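Local coordinates for heme peroxidase (Bacteroides thetaiotaomicron, PDB 2GVK), which decolorizes dyes as a haem peroxidase of the DyP family, probably using hydrogen peroxide to oxidise its substrates, at the interface of chains A and B and the interface of chains A and C. Coordinates in Å, arbitrary orientation; residue numbers count along the deposited sequence, not the author numbering. Chains: chain A/B/C, Heme peroxidase.

Contact 1: the interface of chains A and B. Residues chain A 145, 147-148, 153; chain B 119, 122-123.
A:Phe145, the last residue of strand 140-145 with an extended backbone, and the loop residues A:Tyr147, A:Met148 and A:Ile153 meet B:Gly119, B:Phe122 and B:Glu123 along one side of helix 118-131. The patch is part of a two-fold symmetric homomeric interface, possibly the biological one. B:Phe122 is the main apolar anchor: 58 Å² of it is hidden, the largest area in this patch. Its side chain crosses that of A:Phe145 at about a right angle, and the tip of the A:Phe145 ring, CZ, stands 3.4 Å from B:Phe122 CG, near the root of that ring. Farther back, A:Phe145 CD2 rests on B:Gly119 CA at 3.6 Å, a close approach to the helix backbone at a residue with no side chain. The rings of A:Tyr147 and B:Phe122 are nearly perpendicular (89°), with centroids 5.2 Å apart; B:Phe122 offers its CD2-CE2 edge to one face of the tyrosine, while A:Met148 CG lies over the opposite face. With CG anti to the backbone N (chi1 177°), A:Tyr147 carries its phenol past B:Phe122 to B:Glu123, where OH donates a hydrogen bond of 2.7 Å to the carboxylate oxygen OE1. This bond arrives on the syn side, 25° out of the carboxylate plane. A phenylalanine in place of A:Tyr147 would keep a ring against B:Phe122 but would probably leave the B:Glu123 carboxylate without its phenol donor and freer to turn. A:Ile153 CG1 caps the far end of B:Phe122, 3.6 Å from CZ. Beside the carboxylate, A:Met148, a selenomethionine, bends at chi2 and sets its terminal methyl CE 3.6 Å from B:Glu123 CB.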
ATOM      1  N   PHE A 145       0.523  -8.248  19.204  1.00 13.51           N
ATOM      2  CA  PHE A 145       0.481  -8.162  17.750  1.00 13.65           C
ATOM      3  C   PHE A 145      -0.882  -8.549  17.271  1.00 14.18           C
ATOM      4  O   PHE A 145      -1.548  -9.377  17.893  1.00 14.78           O
ATOM      5  CB  PHE A 145       1.527  -9.101  17.125  1.00 13.79           C
ATOM      6  CG  PHE A 145       1.427 -10.522  17.601  1.00 13.21           C
ATOM      7  CD1 PHE A 145       2.090 -10.933  18.735  1.00 15.61           C
ATOM      8  CD2 PHE A 145       0.622 -11.438  16.932  1.00 13.70           C
ATOM      9  CE1 PHE A 145       1.955 -12.236  19.193  1.00 15.31           C
ATOM     10  CE2 PHE A 145       0.499 -12.709  17.373  1.00 13.73           C
ATOM     11  CZ  PHE A 145       1.161 -13.120  18.503  1.00 12.80           C
ATOM     12  N   TYR A 147      -3.142 -10.678  14.932  1.00 13.30           N
ATOM     13  CA  TYR A 147      -2.946 -12.024  14.469  1.00 13.51           C
ATOM     14  C   TYR A 147      -3.958 -12.320  13.372  1.00 14.15           C
ATOM     15  O   TYR A 147      -5.156 -12.436  13.627  1.00 13.80           O
ATOM     16  CB  TYR A 147      -3.106 -12.998  15.659  1.00 13.40           C
ATOM     17  CG  TYR A 147      -2.995 -14.453  15.320  1.00 12.55           C
ATOM     18  CD1 TYR A 147      -1.984 -14.916  14.500  1.00 14.04           C
ATOM     19  CD2 TYR A 147      -3.803 -15.385  15.951  1.00 14.61           C
ATOM     20  CE1 TYR A 147      -1.870 -16.293  14.205  1.00 13.20           C
ATOM     21  CE2 TYR A 147      -3.696 -16.736  15.668  1.00 14.70           C
ATOM     22  CZ  TYR A 147      -2.722 -17.180  14.815  1.00 15.19           C
ATOM     23  OH  TYR A 147      -2.620 -18.516  14.550  1.00 17.90           O
HETATM   24  N   MSE A 148      -3.472 -12.370  12.140  1.00 15.19           N
HETATM   25  CA  MSE A 148      -4.324 -12.654  10.997  1.00 16.03           C
HETATM   26  C   MSE A 148      -5.430 -11.583  10.908  1.00 15.91           C
HETATM   27  O   MSE A 148      -5.171 -10.391  11.142  1.00 16.35           O
HETATM   28  CB  MSE A 148      -4.929 -14.074  11.120  1.00 16.59           C
HETATM   29  CG  MSE A 148      -3.901 -15.170  11.406  1.00 22.18           C
HETATM   30 SE   MSE A 148      -2.854 -15.501   9.830  0.70 33.31          SE
HETATM   31  CE  MSE A 148      -1.189 -16.358  10.621  1.00 29.97           C
ATOM     32  N   ILE A 153      -5.527 -15.203  20.133  1.00 13.35           N
ATOM     33  CA  ILE A 153      -4.477 -16.193  20.013  1.00 13.64           C
ATOM     34  C   ILE A 153      -5.055 -17.641  20.034  1.00 14.05           C
ATOM     35  O   ILE A 153      -4.404 -18.587  19.580  1.00 14.36           O
ATOM     36  CB  ILE A 153      -3.420 -15.976  21.121  1.00 13.65           C
ATOM     37  CG1 ILE A 153      -2.059 -16.576  20.716  1.00 14.53           C
ATOM     38  CG2 ILE A 153      -3.911 -16.516  22.446  1.00 15.15           C
ATOM     39  CD1 ILE A 153      -0.924 -16.082  21.569  1.00 14.41           C
TER
ATOM     40  N   GLY B 119       2.504 -11.210  13.424  1.00 11.08           N
ATOM     41  CA  GLY B 119       1.575 -12.327  13.553  1.00 11.12           C
ATOM     42  C   GLY B 119       1.974 -13.539  12.713  1.00 11.39           C
ATOM     43  O   GLY B 119       1.744 -14.695  13.106  1.00 11.15           O
ATOM     44  N   PHE B 122       4.856 -15.222  14.498  1.00 10.68           N
ATOM     45  CA  PHE B 122       4.259 -15.992  15.589  1.00 10.70           C
ATOM     46  C   PHE B 122       3.669 -17.288  15.079  1.00 11.04           C
ATOM     47  O   PHE B 122       3.864 -18.326  15.667  1.00 11.42           O
ATOM     48  CB  PHE B 122       3.160 -15.184  16.322  1.00 10.73           C
ATOM     49  CG  PHE B 122       2.237 -16.034  17.125  1.00 10.29           C
ATOM     50  CD1 PHE B 122       2.631 -16.532  18.349  1.00 10.83           C
ATOM     51  CD2 PHE B 122       0.997 -16.427  16.616  1.00 11.06           C
ATOM     52  CE1 PHE B 122       1.811 -17.372  19.058  1.00  9.63           C
ATOM     53  CE2 PHE B 122       0.154 -17.249  17.346  1.00 12.42           C
ATOM     54  CZ  PHE B 122       0.578 -17.745  18.555  1.00 10.60           C
ATOM     55  N   GLU B 123       2.951 -17.226  13.978  1.00 10.97           N
ATOM     56  CA  GLU B 123       2.301 -18.412  13.434  1.00 11.69           C
ATOM     57  C   GLU B 123       3.334 -19.529  13.190  1.00 11.39           C
ATOM     58  O   GLU B 123       3.173 -20.672  13.649  1.00 11.27           O
ATOM     59  CB  GLU B 123       1.572 -18.049  12.124  1.00 12.32           C
ATOM     60  CG  GLU B 123       1.003 -19.232  11.354  1.00 17.55           C
ATOM     61  CD  GLU B 123      -0.293 -19.698  11.897  1.00 24.61           C
ATOM     62  OE1 GLU B 123      -0.577 -19.418  13.090  1.00 28.01           O
ATOM     63  OE2 GLU B 123      -1.080 -20.290  11.115  1.00 27.83           O
TER

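Contact 2: the interface of chains A and C. Residues chain A 165-166; chain C 13, 50, 53-54, 57, 309.
A:Val165 forms the apolar centre of this homomeric contact, which may not be biological, with 127 Å² of its surface hidden by chain C. Its two methyls divide the work: A:Val165 CG1, turned away from the backbone N, meets the phenol end of C:Tyr309, 3.5 Å from C:Tyr309 CZ, while A:Val165 CG2 packs 3.5 Å from C:Arg54 CG. C:Ile53 closes the floor between them, its CG2 lying 3.9 Å from A:Val165 CG2. That same isoleucine methyl sits over the centre of the C:Arg57 guanidinium, which probably helps place the arginine at the border of the patch. Moving outward, A:Asp166 CB lies against C:Tyr309 CB, and C:Ser50 and C:Arg54 both approach the carboxylate beyond it from above its plane. C:Ser50 OG donates to A:Asp166 OD2 at 2.7 Å, 55° out of the plane. The salt bridge from C:Arg54 NH1 to A:Asp166 OD1, 2.8 Å long, comes in 42° out of the plane and is bent. The carboxylate and guanidinium planes are 29° apart, bridged NH1 to OD1 rather than two-to-two. Water completes the rim: water 1 joins A:Asp166 OD2 to the backbone O of C:Tyr309, and water 2 links OD2, at 2.7 Å, to C:Ser50 OG. The A-chain pair belongs to a loop preceding helix 169-173; it docks between the long helix 38-59 and the start of the C-terminal helix 309-315 of chain C, with C:Ile13 from an N-terminal loop nearby.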
ATOM      1  N   VAL A 165     -20.746   0.596  13.690  1.00 13.43           N
ATOM      2  CA  VAL A 165     -21.697   0.520  12.526  1.00 13.61           C
ATOM      3  C   VAL A 165     -23.046   1.198  12.833  1.00 13.88           C
ATOM      4  O   VAL A 165     -23.389   2.205  12.214  1.00 13.83           O
ATOM      5  CB  VAL A 165     -21.907  -0.941  12.021  1.00 13.45           C
ATOM      6  CG1 VAL A 165     -22.907  -0.976  10.893  1.00 14.56           C
ATOM      7  CG2 VAL A 165     -20.558  -1.551  11.570  1.00 12.87           C
ATOM      8  N   ASP A 166     -23.824   0.616  13.737  1.00 14.08           N
ATOM      9  CA  ASP A 166     -25.100   1.222  14.130  1.00 14.65           C
ATOM     10  C   ASP A 166     -25.097   1.691  15.579  1.00 14.90           C
ATOM     11  O   ASP A 166     -26.150   2.019  16.145  1.00 15.00           O
ATOM     12  CB  ASP A 166     -26.263   0.265  13.865  1.00 14.77           C
ATOM     13  CG  ASP A 166     -26.149  -1.040  14.621  1.00 16.66           C
ATOM     14  OD1 ASP A 166     -25.157  -1.261  15.356  1.00 18.74           O
ATOM     15  OD2 ASP A 166     -27.081  -1.861  14.475  1.00 24.03           O
TER
ATOM     16  N   ILE C  13     -29.178   6.384  12.282  1.00 14.93           N
ATOM     17  CA  ILE C  13     -27.983   6.139  11.489  0.50 14.45           C
ATOM     18  C   ILE C  13     -28.379   5.465  10.167  1.00 13.95           C
ATOM     19  O   ILE C  13     -28.978   4.392  10.173  1.00 13.72           O
ATOM     20  CB  ILE C  13     -26.994   5.202  12.237  0.50 14.52           C
ATOM     21  CG1 ILE C  13     -26.795   5.665  13.687  0.50 14.95           C
ATOM     22  CG2 ILE C  13     -25.652   5.119  11.489  0.50 14.61           C
ATOM     23  CD1 ILE C  13     -26.355   7.101  13.819  0.50 14.33           C
ATOM     24  N   SER C  50     -26.254  -5.564  10.769  1.00 12.30           N
ATOM     25  CA  SER C  50     -25.187  -4.690  11.234  1.00 12.38           C
ATOM     26  C   SER C  50     -24.054  -5.514  11.906  1.00 12.20           C
ATOM     27  O   SER C  50     -22.903  -5.167  11.783  1.00 12.05           O
ATOM     28  CB  SER C  50     -25.723  -3.610  12.186  1.00 12.62           C
ATOM     29  OG  SER C  50     -26.254  -4.182  13.350  1.00 14.50           O
ATOM     30  N   ILE C  53     -21.846  -6.818   9.113  1.00 11.72           N
ATOM     31  CA  ILE C  53     -20.981  -5.740   8.669  1.00 11.56           C
ATOM     32  C   ILE C  53     -19.878  -5.493   9.689  1.00 11.21           C
ATOM     33  O   ILE C  53     -18.701  -5.333   9.310  1.00 11.14           O
ATOM     34  CB  ILE C  53     -21.784  -4.443   8.402  1.00 11.52           C
ATOM     35  CG1 ILE C  53     -22.760  -4.674   7.240  1.00 12.41           C
ATOM     36  CG2 ILE C  53     -20.843  -3.266   8.122  1.00 12.19           C
ATOM     37  CD1 ILE C  53     -23.801  -3.590   7.077  1.00 13.50           C
ATOM     38  N   ARG C  54     -20.227  -5.500  10.982  1.00 11.07           N
ATOM     39  CA  ARG C  54     -19.214  -5.324  12.044  1.00 11.33           C
ATOM     40  C   ARG C  54     -18.132  -6.373  11.935  1.00 11.67           C
ATOM     41  O   ARG C  54     -16.976  -6.089  12.130  1.00 11.86           O
ATOM     42  CB  ARG C  54     -19.849  -5.402  13.438  1.00 11.37           C
ATOM     43  CG  ARG C  54     -20.422  -4.124  13.940  1.00 12.96           C
ATOM     44  CD  ARG C  54     -20.694  -4.197  15.455  1.00 14.65           C
ATOM     45  NE  ARG C  54     -21.836  -5.062  15.766  1.00 16.85           N
ATOM     46  CZ  ARG C  54     -23.119  -4.706  15.615  1.00 19.45           C
ATOM     47  NH1 ARG C  54     -23.434  -3.496  15.175  1.00 21.42           N
ATOM     48  NH2 ARG C  54     -24.088  -5.558  15.917  1.00 20.26           N
ATOM     49  N   ARG C  57     -15.768  -5.618   8.992  1.00 12.28           N
ATOM     50  CA  ARG C  57     -14.934  -4.431   9.234  1.00 12.07           C
ATOM     51  C   ARG C  57     -13.936  -4.650  10.365  1.00 11.82           C
ATOM     52  O   ARG C  57     -12.848  -4.090  10.347  1.00 12.00           O
ATOM     53  CB  ARG C  57     -15.803  -3.229   9.501  1.00 12.21           C
ATOM     54  CG  ARG C  57     -16.512  -2.750   8.267  1.00 13.57           C
ATOM     55  CD  ARG C  57     -17.254  -1.516   8.506  1.00 15.40           C
ATOM     56  NE  ARG C  57     -17.995  -1.155   7.342  1.00 14.91           N
ATOM     57  CZ  ARG C  57     -18.957  -0.230   7.303  1.00 17.36           C
ATOM     58  NH1 ARG C  57     -19.263   0.466   8.389  1.00 18.99           N
ATOM     59  NH2 ARG C  57     -19.604   0.006   6.154  1.00 18.90           N
ATOM     60  N   TYR C 309     -30.428   1.813  10.006  1.00 12.01           N
ATOM     61  CA  TYR C 309     -30.021   0.658  10.840  1.00 12.43           C
ATOM     62  C   TYR C 309     -30.972   0.467  12.003  1.00 12.95           C
ATOM     63  O   TYR C 309     -31.284  -0.646  12.359  1.00 13.31           O
ATOM     64  CB  TYR C 309     -28.602   0.849  11.373  1.00 12.33           C
ATOM     65  CG  TYR C 309     -27.514   0.574  10.379  1.00 12.29           C
ATOM     66  CD1 TYR C 309     -27.326  -0.709   9.859  1.00 13.16           C
ATOM     67  CD2 TYR C 309     -26.583   1.556  10.057  1.00 13.42           C
ATOM     68  CE1 TYR C 309     -26.304  -0.978   8.982  1.00 13.15           C
ATOM     69  CE2 TYR C 309     -25.565   1.310   9.183  1.00 13.36           C
ATOM     70  CZ  TYR C 309     -25.410   0.034   8.649  1.00 13.14           C
ATOM     71  OH  TYR C 309     -24.369  -0.226   7.796  1.00 13.65           O
TER
HETATM   72  O   HOH W   1     -29.283  -2.558  12.685  1.00 28.19           O
HETATM   73  O   HOH W   2     -26.808  -3.734  16.397  1.00 39.31           O

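Contact 1 and contact 2 lie about 26 Å apart, measured between the centres of their C-alpha atoms, and share no residue or secondary-structure element. A strand end and loop of chain A meet helix 118-131 in contact 1, and a loop meets helices 38-59 and 309-315 in contact 2. Contact 1 belongs to a two-fold symmetric interface, so its twin recurs with the chains exchanged, whereas contact 2 belongs to one that is not an exact two-fold. Chain A can therefore hold both neighbours at once, and two such separate surfaces suit the deposited six-copy assembly, although the structure alone does not establish a hexamer in solution.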